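CDP-4-keto-6-deoxy-D-glucose-3-dehydrase (Yersinia pseudotuberculosis, PDB 3BB8) probably catalyses the pyridoxal-phosphate-dependent dehydration at C-3 of CDP-4-keto-6-deoxy-D-glucose, a step towards the deoxy sugars of lipopolysaccharide. Local coordinates at residues 174-177 with 178-182; 289-292 with 293-297; 378-381 with 382-385. The protein carries 1 engineered substitution. One frame throughout, in Å; residues are numbered along the deposited sequence.

Interaction 1. Residues 174-177 with 178-182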
# COMPACT_ATOMS: atom_id res chain seq x y z
N LEU A 174 -19.12 0.96 -23.15
CA LEU A 174 -19.92 1.00 -21.93
C LEU A 174 -21.37 0.58 -22.16
O LEU A 174 -21.96 -0.14 -21.35
CB LEU A 174 -19.87 2.40 -21.32
CG LEU A 174 -18.69 2.63 -20.36
CD1 LEU A 174 -18.54 4.11 -20.07
CD2 LEU A 174 -18.93 1.86 -19.07
N ALA A 175 -21.93 1.02 -23.28
CA ALA A 175 -23.30 0.69 -23.63
C ALA A 175 -23.52 -0.82 -23.59
O ALA A 175 -24.44 -1.30 -22.92
CB ALA A 175 -23.63 1.23 -25.01
N GLU A 176 -22.68 -1.56 -24.30
CA GLU A 176 -22.82 -3.02 -24.33
C GLU A 176 -22.46 -3.65 -22.99
O GLU A 176 -23.16 -4.56 -22.52
CB GLU A 176 -21.96 -3.62 -25.44
CG GLU A 176 -22.00 -5.15 -25.54
CD GLU A 176 -23.42 -5.70 -25.71
OE1 GLU A 176 -24.37 -4.91 -25.87
OE2 GLU A 176 -23.57 -6.95 -25.70
N VAL A 177 -21.38 -3.19 -22.36
CA VAL A 177 -20.95 -3.73 -21.08
C VAL A 177 -22.04 -3.58 -20.02
O VAL A 177 -22.45 -4.56 -19.40
CB VAL A 177 -19.66 -3.04 -20.58
CG1 VAL A 177 -19.29 -3.57 -19.19
CG2 VAL A 177 -18.51 -3.30 -21.55
N ARG A 178 -22.53 -2.36 -19.83
CA ARG A 178 -23.59 -2.14 -18.86
C ARG A 178 -24.80 -2.99 -19.23
O ARG A 178 -25.38 -3.68 -18.38
CB ARG A 178 -23.98 -0.66 -18.82
CG ARG A 178 -23.12 0.17 -17.88
CD ARG A 178 -23.23 -0.38 -16.46
NE ARG A 178 -24.62 -0.40 -16.02
CZ ARG A 178 -25.34 0.69 -15.78
NH1 ARG A 178 -24.79 1.89 -15.94
NH2 ARG A 178 -26.61 0.59 -15.42
N ARG A 179 -25.18 -2.96 -20.51
CA ARG A 179 -26.31 -3.74 -20.97
C ARG A 179 -26.15 -5.17 -20.47
O ARG A 179 -27.08 -5.74 -19.89
CB ARG A 179 -26.36 -3.73 -22.50
CG ARG A 179 -27.74 -4.01 -23.08
CD ARG A 179 -27.64 -4.82 -24.36
NE ARG A 179 -27.54 -6.25 -24.06
CZ ARG A 179 -26.89 -7.12 -24.83
NH1 ARG A 179 -26.29 -6.72 -25.94
NH2 ARG A 179 -26.86 -8.41 -24.49
N VAL A 180 -24.97 -5.75 -20.68
CA VAL A 180 -24.72 -7.12 -20.26
C VAL A 180 -24.65 -7.25 -18.74
O VAL A 180 -25.07 -8.26 -18.17
CB VAL A 180 -23.40 -7.65 -20.85
CG1 VAL A 180 -23.26 -9.13 -20.56
CG2 VAL A 180 -23.37 -7.39 -22.35
N ALA A 181 -24.11 -6.23 -18.09
CA ALA A 181 -23.98 -6.25 -16.64
C ALA A 181 -25.36 -6.18 -15.99
O ALA A 181 -25.69 -7.00 -15.13
CB ALA A 181 -23.12 -5.08 -16.16
N ASP A 182 -26.16 -5.20 -16.41
CA ASP A 182 -27.50 -5.02 -15.86
C ASP A 182 -28.39 -6.22 -16.13
O ASP A 182 -29.25 -6.56 -15.31
CB ASP A 182 -28.12 -3.75 -16.45
CG ASP A 182 -27.26 -2.53 -16.24
OD1 ASP A 182 -26.74 -2.36 -15.11
OD2 ASP A 182 -27.10 -1.73 -17.19
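Glu-176 lays its carboxylate alongside the guanidinium group of Arg-179, three residues further on, and the two side chains run in the same direction off the helix. Their salt bridge joins OE1 of Glu-176 to NH1 of Arg-179 at 2.6 Å, while OE2 of the same glutamate is 2.7 Å from that NH1, so one terminal nitrogen faces both carboxylate oxygens. The planes of the two groups are turned 66° apart, which is not the flat, two-pronged pairing an arginine can make. A bend in the glutamate chain at chi2 (56°) brings its end round towards the arginine. NH2 of Arg-179 has a second anionic partner in Glu-152, so the guanidinium is shared between two acids.

All of this rides on the first turns of helix 174-184, the crossover helix of a beta-alpha-beta unit whose strands are 159-165 and 187-191, within the aspartate aminotransferase fold. Backbone bonds hold the turn: Arg-178 N donates to Leu-174 O at 2.8 Å, and Ala-181 N to Val-177 O at 2.7 Å. On another side of the helix Arg-178 pairs with Asp-182, four residues on. Its NE reaches OD1 of Asp-182 at 3.0 Å, with that oxygen at the edge of the guanidinium and in its plane, and NH2 of Arg-178 meets OD2 of Asp-182, also at 3.0 Å. Long charged chains suit these positions at or near the surface, whereas the compact, branched Val-177 packs inward on Phe-172 and on Leu-188 of strand 187-191.

Interaction 2. Residues 289-292 with 293-297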
# COMPACT_ATOMS: atom_id res chain seq x y z
N LEU A 289 -3.81 -0.20 3.53
CA LEU A 289 -3.44 0.56 2.35
C LEU A 289 -3.78 2.05 2.31
O LEU A 289 -4.53 2.51 1.44
CB LEU A 289 -4.15 -0.18 1.21
CG LEU A 289 -3.79 -1.67 1.11
CD1 LEU A 289 -4.82 -2.41 0.25
CD2 LEU A 289 -2.39 -1.83 0.53
N LYS A 290 -3.24 2.81 3.26
CA LYS A 290 -3.47 4.26 3.30
C LYS A 290 -2.20 5.01 2.92
O LYS A 290 -1.10 4.44 2.92
CB LYS A 290 -3.93 4.72 4.69
CG LYS A 290 -5.18 4.05 5.20
CD LYS A 290 -5.70 4.71 6.49
CE LYS A 290 -5.62 3.76 7.69
NZ LYS A 290 -4.22 3.38 8.07
N ILE A 291 -2.35 6.29 2.59
CA ILE A 291 -1.19 7.10 2.24
C ILE A 291 -0.98 8.22 3.24
O ILE A 291 -1.66 8.29 4.27
CB ILE A 291 -1.31 7.71 0.80
CG1 ILE A 291 -2.25 8.92 0.77
CG2 ILE A 291 -1.77 6.63 -0.17
CD1 ILE A 291 -3.70 8.59 0.92
N THR A 292 -0.01 9.08 2.95
CA THR A 292 0.33 10.19 3.83
C THR A 292 -0.30 11.49 3.32
O THR A 292 -0.72 11.56 2.16
CB THR A 292 1.85 10.39 3.90
OG1 THR A 292 2.33 10.85 2.63
CG2 THR A 292 2.54 9.08 4.26
N ASP A 293 -0.35 12.51 4.16
CA ASP A 293 -0.93 13.77 3.72
C ASP A 293 0.06 14.42 2.75
O ASP A 293 -0.34 15.23 1.91
CB ASP A 293 -1.23 14.68 4.92
CG ASP A 293 -2.56 15.43 4.78
OD1 ASP A 293 -3.56 14.82 4.34
OD2 ASP A 293 -2.62 16.64 5.12
N MET A 294 1.34 14.05 2.85
CA MET A 294 2.36 14.57 1.95
C MET A 294 1.94 14.25 0.52
O MET A 294 1.89 15.12 -0.36
CB MET A 294 3.72 13.95 2.22
CG MET A 294 4.36 14.38 3.52
SD MET A 294 3.73 13.55 5.01
CE MET A 294 4.67 12.02 4.95
N GLN A 295 1.65 12.97 0.29
CA GLN A 295 1.20 12.52 -1.02
C GLN A 295 -0.10 13.24 -1.35
O GLN A 295 -0.28 13.73 -2.47
CB GLN A 295 0.96 11.00 -1.00
CG GLN A 295 2.23 10.16 -0.93
CD GLN A 295 2.01 8.79 -0.29
OE1 GLN A 295 2.08 8.64 0.93
NE2 GLN A 295 1.73 7.79 -1.12
N ALA A 296 -1.00 13.31 -0.39
CA ALA A 296 -2.28 13.99 -0.61
C ALA A 296 -2.07 15.42 -1.12
O ALA A 296 -2.79 15.88 -2.01
CB ALA A 296 -3.09 14.02 0.69
N ALA A 297 -1.08 16.11 -0.56
CA ALA A 297 -0.77 17.49 -0.94
C ALA A 297 -0.42 17.59 -2.42
O ALA A 297 -1.02 18.37 -3.16
CB ALA A 297 0.38 18.02 -0.09
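A capping box opens helix 293-323, with Thr-292 at the N-cap and Gln-295 three residues on, each side chain serving the other's backbone. Gln-295 N donates to OG1 of Thr-292 at 3.2 Å in an almost straight bond (170°). In return, Thr-292 N donates to OE1 of Gln-295 at 2.9 Å, arriving from above the plane of the side-chain amide. The threonine hydroxyl closes the pair: OG1 of Thr-292 gives its proton to OE1 of Gln-295 at 2.8 Å, this time in the amide plane and on a lone pair. Thus OE1 accepts twice from one residue, and OG1 both gives and receives. With chi1 at 68°, OG1 of Thr-292 stands between its own backbone N and carbonyl carbon, where it can meet an amide of the first turn that has no earlier helical carbonyl to bond. Threonine suits the place by combining this hydroxyl with a methyl-bearing branch. The flexible Met-294 curls over that residue, its CE coming 3.4 Å from CB of Thr-292, while CB of Ile-291 lies 3.5 Å from OE1 of Gln-295 and flanks the amide. The first ordinary helical bond follows, from Ala-296 N to Thr-292 O at 3.1 Å.

The amide of Gln-295 is also held through NE2, which donates to Glu-226 O, and the residue packs against Gln-295 of the second subunit. Asp-293 accepts from the amides of Gly-61, Phe-63 and Asn-64, tying this helix start to the start of helix 62-75, while Ala-296 offers a small surface against Phe-63 and Asn-64.

Interaction 3. Residues 378-381 with 382-385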
# COMPACT_ATOMS: atom_id res chain seq x y z
N ALA A 378 1.22 -5.96 -20.31
CA ALA A 378 1.39 -7.41 -20.44
C ALA A 378 1.16 -8.03 -21.83
O ALA A 378 1.47 -9.20 -22.05
CB ALA A 378 0.52 -8.12 -19.40
N GLY A 379 0.62 -7.25 -22.77
CA GLY A 379 0.35 -7.79 -24.09
C GLY A 379 -0.76 -8.82 -24.01
O GLY A 379 -1.90 -8.54 -24.36
N ASN A 380 -0.41 -10.02 -23.58
CA ASN A 380 -1.40 -11.08 -23.41
C ASN A 380 -1.09 -11.74 -22.07
O ASN A 380 -0.16 -12.54 -21.95
CB ASN A 380 -1.31 -12.12 -24.53
CG ASN A 380 -2.36 -13.22 -24.39
OD1 ASN A 380 -2.63 -13.96 -25.34
ND2 ASN A 380 -2.96 -13.33 -23.20
N LEU A 381 -1.89 -11.39 -21.06
CA LEU A 381 -1.70 -11.91 -19.72
C LEU A 381 -1.56 -13.43 -19.65
O LEU A 381 -0.69 -13.93 -18.94
CB LEU A 381 -2.85 -11.44 -18.81
CG LEU A 381 -2.72 -9.98 -18.37
CD1 LEU A 381 -4.03 -9.49 -17.81
CD2 LEU A 381 -1.60 -9.86 -17.35
N THR A 382 -2.39 -14.16 -20.39
CA THR A 382 -2.31 -15.62 -20.36
C THR A 382 -0.97 -16.16 -20.83
O THR A 382 -0.67 -17.33 -20.57
CB THR A 382 -3.41 -16.27 -21.22
OG1 THR A 382 -3.27 -15.86 -22.58
CG2 THR A 382 -4.78 -15.87 -20.70
N ARG A 383 -0.17 -15.34 -21.50
CA ARG A 383 1.15 -15.78 -21.96
C ARG A 383 2.28 -15.27 -21.07
O ARG A 383 3.46 -15.44 -21.39
CB ARG A 383 1.41 -15.31 -23.40
CG ARG A 383 0.46 -15.90 -24.43
CD ARG A 383 0.82 -15.43 -25.83
NE ARG A 383 -0.10 -15.99 -26.81
CZ ARG A 383 -0.05 -17.24 -27.26
NH1 ARG A 383 0.89 -18.06 -26.83
NH2 ARG A 383 -0.96 -17.66 -28.14
N GLN A 384 1.93 -14.62 -19.97
CA GLN A 384 2.95 -14.11 -19.06
C GLN A 384 3.38 -15.25 -18.18
O GLN A 384 2.57 -16.09 -17.80
CB GLN A 384 2.38 -12.97 -18.21
CG GLN A 384 2.26 -11.65 -18.95
CD GLN A 384 3.59 -10.96 -19.13
OE1 GLN A 384 3.75 -10.11 -20.00
NE2 GLN A 384 4.55 -11.29 -18.28
N PRO A 385 4.68 -15.32 -17.85
CA PRO A 385 5.17 -16.40 -17.00
C PRO A 385 4.41 -16.65 -15.70
O PRO A 385 4.25 -17.81 -15.32
CB PRO A 385 6.64 -16.04 -16.76
CG PRO A 385 6.77 -14.64 -17.18
CD PRO A 385 5.79 -14.47 -18.30
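With chi1 at -178°, Asn-380 swings its amide opposite its own backbone N and forward to Thr-382 and Arg-383; Thr-382, at a chi1 of 61°, turns OG1 back to meet it. The amide group and the hydroxyl come close, CG of Asn-380 lying 3.3 Å from OG1 of Thr-382. Arg-383 passes the same amide obliquely, its aliphatic part doing the touching: CG of Arg-383 lies 3.9 Å from CG of Asn-380, and CD of Arg-383 is 4.1 Å from CB of Asn-380. The amide and guanidinium planes stand nearly perpendicular, 89° apart. The extended arginine chain carries its charge onward to a salt bridge with Asp-402 of helix 399-407 and a hydrogen bond to Ser-271 of the second subunit.

The backbone here is a short 3-10 turn in the loop between helix 359-368 and strand 393-394, and its bonds span three residues rather than four. Arg-383 N donates to Asn-380 O at 2.8 Å and Gln-384 N to Leu-381 O at 2.9 Å. Just before it the chain bends at Gly-379 in what fits a classic gamma-turn, closed by a weak bond from Asn-380 N to Ala-378 O; the positive phi is easily adopted without a side chain. Gln-384 folds back over the beginning of the loop, its CG 4.0 Å from CB of Ala-378. A small methyl suits Ala-378, which meets this glutamine and also Tyr-282 of the second subunit, while Leu-381 turns its nonpolar chain inward against Tyr-386.

Overall arrangement
The three contacts follow one another along the chain without touching. Interactions 1 and 2 lie on opposite sides of the chain's centre, their own centres 35 Å apart; interaction 3 is 26 Å from the first and 32 Å from the second, centre to centre. Interaction 1 is remote from the annotated sites. The other two approach the cofactor from different parts of the fold: the side chains of Gln-295 and Leu-381 are each about 10 Å from a bound pyridoxal phosphate, and that of Ala-378 is about 7 Å from cofactor-binding Phe-120. Both also touch the second subunit. The engineered Lys-220 lies in the cofactor pocket and belongs to none of the three.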